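Local coordinates for photosystem II assembly protein Ycf48 (Thermosynechococcus elongatus, PDB 5OJ5) that probably assists the early assembly of photosystem II and the replacement of photodamaged D1, and binds the C-terminal extension of the D1 precursor, at residues A198-R202 with G203-S207; T208-P211 with G212-A215. All blocks are in the same frame, centred on the assembly; numbering follows the deposited sequence.

Both contacts belong to one blade of the seven-bladed beta-propeller, the antiparallel sheet with strand order 187-190, 196-199, 205-209, 217-220, and their centres lie about 16 Å apart. They come in series along the chain: contact 1 is the hairpin that turns from strand 196-199 into strand 205-209, and contact 2 is the turn that leaves the far end of strand 205-209 on the way to strand 217-220. Strand 205-209 is thus the element they share. From Arg-202 onward, all of contact 1 and the whole of contact 2 fall within the experimentally defined Arg-rich patch, so the two turns help to shape that region of the blade.

Contact 1 of 2, residues A198-R202 with G203-S207; sequences AVSSR and GSFYS
Ala-198 and Ser-207 form an antiparallel hydrogen-bonded pair, with Ala-198 N giving to Ser-207 O (2.9 Å) and Ser-207 N returning to Ala-198 O (2.8 Å). Val-199 and Tyr-206 follow as a non-hydrogen-bonded pair. The reversal is a type I turn from Ser-200 to Gly-203, closed by Gly-203 N to Ser-200 O at 2.9 Å. Glycine suits its last position because the positive phi (71°) would bring a beta carbon against the carbonyl O of Arg-202.

Ser-200 carries the side-chain part. Its OG stands between its own backbone N and carbonyl carbon (chi1 72°), which turns the hydroxyl back across the hairpin to Phe-205 O, 3.0 Å from OG. Ser-200 N also gives to that oxygen, and straighter, with 168° at the hydrogen. Two donors of one residue therefore grip a single carbonyl from the same face of its plane. A small side chain with a hydroxyl is well matched to this double hold.

The nonpolar contacts lie on two faces of the hairpin. Ser-200 CB sits over the centre of the Phe-205 ring in a CH-pi contact, 4.1 Å from the centroid. Across the sheet, on the face of Val-199 and Tyr-206, Val-199 CG1 rests against Gly-203 CA (3.9 Å).

Strand 227-232 covers that face, its Leu-227 and Met-230 touching both Val-199 and Tyr-206, while the tyrosine ring stacks on His-219 of strand 217-220, the next strand of the blade.

Contact 2 of 2, residues T208-P211 with G212-A215; sequences TWEP and GQTA
The indole of Trp-209 has Pro-211 N over one face, 3.6 Å above the plane and offset toward the rim, and Ala-215 O at its edge, in plane near CD1. Gln-213 passes the indole with its CB 3.6 Å from Trp-209 CD1, the two side chains running in opposite directions and the amide plane turned 40° from the ring. They flank a type II beta turn from Glu-210 to Gln-213, at the end of a strand of the propeller blade. Proline and glycine fit its two central positions: Pro-211 has the phi its ring favours, and at the backbone angles of Gly-212 any beta carbon would run into Pro-211 O. Gln-213 N completes the turn by bonding to Glu-210 O at 3.0 Å.

With CG anti to the backbone N (chi1 178°), the indole reaches over the turn and brings NE1 within 2.9 Å of Gln-213 O, above that carbonyl's plane. Leu-177 and Val-178 of strand 175-178 and Tyr-196 of strand 196-199 also touch the side chain, which suits a large nonpolar ring that still has one N-H to satisfy.

Gln-213 is long enough to lie back along the strand it follows, extended beyond CG, and its amide serves as both donor and acceptor. NE2 gives a long bond to Thr-208 O and a weak one to Ala-215 O. OE1 accepts from Glu-210 N at 2.8 Å, with the donor 56° out of the amide carbonyl plane, and also from a water, 2.6 Å from OE1, that bonds to Thr-208 OG1, itself hydrogen-bonded to His-219 NE2 of strand 217-220.

Contact 1 of 2, residues A198-R202 with G203-S207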
loop_
_atom_site.group_PDB
_atom_site.type_symbol
_atom_site.label_atom_id
_atom_site.label_comp_id
_atom_site.label_asym_id
_atom_site.label_seq_id
_atom_site.Cartn_x
_atom_site.Cartn_y
_atom_site.Cartn_z
ATOM N N ALA A 198 5.393 10.322 4.280
ATOM C CA ALA A 198 4.127 10.311 5.000
ATOM C C ALA A 198 3.377 11.607 4.730
ATOM O O ALA A 198 3.938 12.700 4.874
ATOM C CB ALA A 198 4.373 10.199 6.489
ATOM N N VAL A 199 2.120 11.504 4.393
ATOM C CA VAL A 199 1.250 12.663 4.206
ATOM C C VAL A 199 0.618 13.024 5.535
ATOM O O VAL A 199 0.142 12.150 6.265
ATOM C CB VAL A 199 0.189 12.360 3.136
ATOM C CG1 VAL A 199 -0.766 13.558 2.999
ATOM C CG2 VAL A 199 0.879 12.059 1.788
ATOM N N SER A 200 0.592 14.319 5.874
ATOM C CA SER A 200 0.009 14.769 7.140
ATOM C C SER A 200 -1.500 14.504 7.156
ATOM O O SER A 200 -2.127 14.291 6.115
ATOM C CB SER A 200 0.325 16.244 7.352
ATOM O OG SER A 200 -0.420 17.090 6.471
ATOM N N SER A 201 -2.085 14.549 8.363
ATOM C CA SER A 201 -3.445 14.044 8.572
ATOM C C SER A 201 -4.438 14.637 7.583
ATOM O O SER A 201 -5.260 13.913 7.022
ATOM C CB SER A 201 -3.904 14.363 10.001
ATOM O OG SER A 201 -3.018 13.879 10.995
ATOM N N ARG A 202 -4.413 15.964 7.417
ATOM C CA ARG A 202 -5.346 16.675 6.566
ATOM C C ARG A 202 -4.706 17.099 5.265
ATOM O O ARG A 202 -5.265 17.937 4.534
ATOM C CB ARG A 202 -5.970 17.862 7.327
ATOM C CG ARG A 202 -6.608 17.418 8.651
ATOM C CD ARG A 202 -7.798 16.514 8.450
ATOM N NE ARG A 202 -8.888 17.259 7.825
ATOM C CZ ARG A 202 -9.808 17.978 8.473
ATOM N NH1 ARG A 202 -9.828 18.076 9.805
ATOM N NH2 ARG A 202 -10.720 18.617 7.764
ATOM N N GLY A 203 -3.552 16.522 4.932
ATOM C CA GLY A 203 -2.907 16.801 3.663
ATOM C C GLY A 203 -2.309 18.179 3.536
ATOM O O GLY A 203 -2.010 18.597 2.403
ATOM N N SER A 204 -2.062 18.882 4.643
ATOM C CA SER A 204 -1.448 20.203 4.545
ATOM C C SER A 204 -0.019 20.141 4.066
ATOM O O SER A 204 0.453 21.067 3.399
ATOM C CB SER A 204 -1.495 20.906 5.894
ATOM O OG SER A 204 -2.813 21.330 6.208
ATOM N N PHE A 205 0.713 19.070 4.448
ATOM C CA PHE A 205 2.125 18.953 4.124
ATOM C C PHE A 205 2.512 17.476 4.140
ATOM O O PHE A 205 1.664 16.602 4.324
ATOM C CB PHE A 205 2.965 19.923 4.951
ATOM C CG PHE A 205 2.878 19.707 6.429
ATOM C CD1 PHE A 205 3.622 18.694 7.035
ATOM C CD2 PHE A 205 2.051 20.498 7.237
ATOM C CE1 PHE A 205 3.567 18.496 8.412
ATOM C CE2 PHE A 205 1.998 20.288 8.611
ATOM C CZ PHE A 205 2.724 19.270 9.178
ATOM N N TYR A 206 3.791 17.181 3.893
ATOM C CA TYR A 206 4.275 15.815 3.962
ATOM C C TYR A 206 5.581 15.816 4.715
ATOM O O TYR A 206 6.189 16.861 4.944
ATOM C CB TYR A 206 4.384 15.185 2.573
ATOM C CG TYR A 206 5.457 15.744 1.676
ATOM C CD1 TYR A 206 6.706 15.094 1.534
ATOM C CD2 TYR A 206 5.243 16.880 0.898
ATOM C CE1 TYR A 206 7.679 15.580 0.692
ATOM C CE2 TYR A 206 6.240 17.368 0.046
ATOM C CZ TYR A 206 7.445 16.698 -0.051
ATOM O OH TYR A 206 8.403 17.205 -0.907
ATOM N N SER A 207 6.006 14.613 5.079
ATOM C CA SER A 207 7.246 14.428 5.810
ATOM C C SER A 207 8.016 13.262 5.199
ATOM O O SER A 207 7.422 12.313 4.681
ATOM C CB SER A 207 7.025 14.167 7.283
ATOM O OG SER A 207 6.288 15.254 7.856
HETATM O O HOH W 1 3.588 14.632 7.567
#

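Contact 2 of 2, residues T208-P211 with G212-A215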
loop_
_atom_site.group_PDB
_atom_site.type_symbol
_atom_site.label_atom_id
_atom_site.label_comp_id
_atom_site.label_asym_id
_atom_site.label_seq_id
_atom_site.Cartn_x
_atom_site.Cartn_y
_atom_site.Cartn_z
ATOM N N THR A 208 9.342 13.321 5.285
ATOM C CA THR A 208 10.203 12.235 4.834
ATOM C C THR A 208 11.141 11.787 5.946
ATOM O O THR A 208 11.497 12.566 6.840
ATOM C CB THR A 208 11.013 12.627 3.585
ATOM O OG1 THR A 208 11.808 13.780 3.879
ATOM C CG2 THR A 208 10.123 12.927 2.380
ATOM N N TRP A 209 11.560 10.530 5.854
ATOM C CA TRP A 209 12.554 10.005 6.790
ATOM C C TRP A 209 13.445 9.041 6.050
ATOM O O TRP A 209 12.975 8.271 5.227
ATOM C CB TRP A 209 11.877 9.287 7.967
ATOM C CG TRP A 209 12.895 8.688 8.921
ATOM C CD1 TRP A 209 13.533 9.327 9.920
ATOM C CD2 TRP A 209 13.403 7.343 8.891
ATOM N NE1 TRP A 209 14.403 8.441 10.553
ATOM C CE2 TRP A 209 14.312 7.220 9.948
ATOM C CE3 TRP A 209 13.143 6.236 8.089
ATOM C CZ2 TRP A 209 14.991 6.018 10.216
ATOM C CZ3 TRP A 209 13.815 5.048 8.357
ATOM C CH2 TRP A 209 14.703 4.962 9.412
ATOM N N GLU A 210 14.729 9.047 6.385
ATOM C CA GLU A 210 15.630 8.010 5.907
ATOM C C GLU A 210 16.524 7.585 7.048
ATOM O O GLU A 210 16.767 8.353 7.977
ATOM C CB GLU A 210 16.495 8.442 4.728
ATOM C CG GLU A 210 17.355 9.578 4.985
ATOM C CD GLU A 210 18.190 9.863 3.750
ATOM O OE1 GLU A 210 19.030 9.016 3.354
ATOM O OE2 GLU A 210 17.966 10.923 3.154
ATOM N N PRO A 211 17.064 6.360 6.975
ATOM C CA PRO A 211 17.940 5.846 8.025
ATOM C C PRO A 211 19.031 6.843 8.330
ATOM O O PRO A 211 19.617 7.452 7.420
ATOM C CB PRO A 211 18.506 4.572 7.401
ATOM C CG PRO A 211 17.393 4.088 6.556
ATOM C CD PRO A 211 16.698 5.317 6.011
ATOM N N GLY A 212 19.312 6.993 9.617
ATOM C CA GLY A 212 20.257 7.947 10.085
ATOM C C GLY A 212 19.629 9.204 10.625
ATOM O O GLY A 212 20.210 9.856 11.488
ATOM N N GLN A 213 18.447 9.563 10.126
ATOM C CA GLN A 213 17.759 10.741 10.622
ATOM C C GLN A 213 17.133 10.410 11.975
ATOM O O GLN A 213 16.623 9.304 12.185
ATOM C CB GLN A 213 16.629 11.098 9.658
ATOM C CG GLN A 213 16.801 12.226 8.686
ATOM C CD GLN A 213 15.546 12.292 7.751
ATOM O OE1 GLN A 213 15.569 11.707 6.705
ATOM N NE2 GLN A 213 14.439 12.984 8.165
ATOM N N THR A 214 17.119 11.372 12.883
ATOM C CA THR A 214 16.484 11.093 14.163
ATOM C C THR A 214 15.041 11.559 14.259
ATOM O O THR A 214 14.397 11.293 15.272
ATOM C CB THR A 214 17.284 11.664 15.330
ATOM O OG1 THR A 214 17.316 13.090 15.223
ATOM C CG2 THR A 214 18.679 11.111 15.330
ATOM N N ALA A 215 14.522 12.228 13.236
ATOM C CA ALA A 215 13.158 12.716 13.226
ATOM C C ALA A 215 12.739 12.811 11.771
ATOM O O ALA A 215 13.583 12.894 10.878
ATOM C CB ALA A 215 13.064 14.106 13.876
HETATM O O HOH W 2 14.182 12.954 4.907
#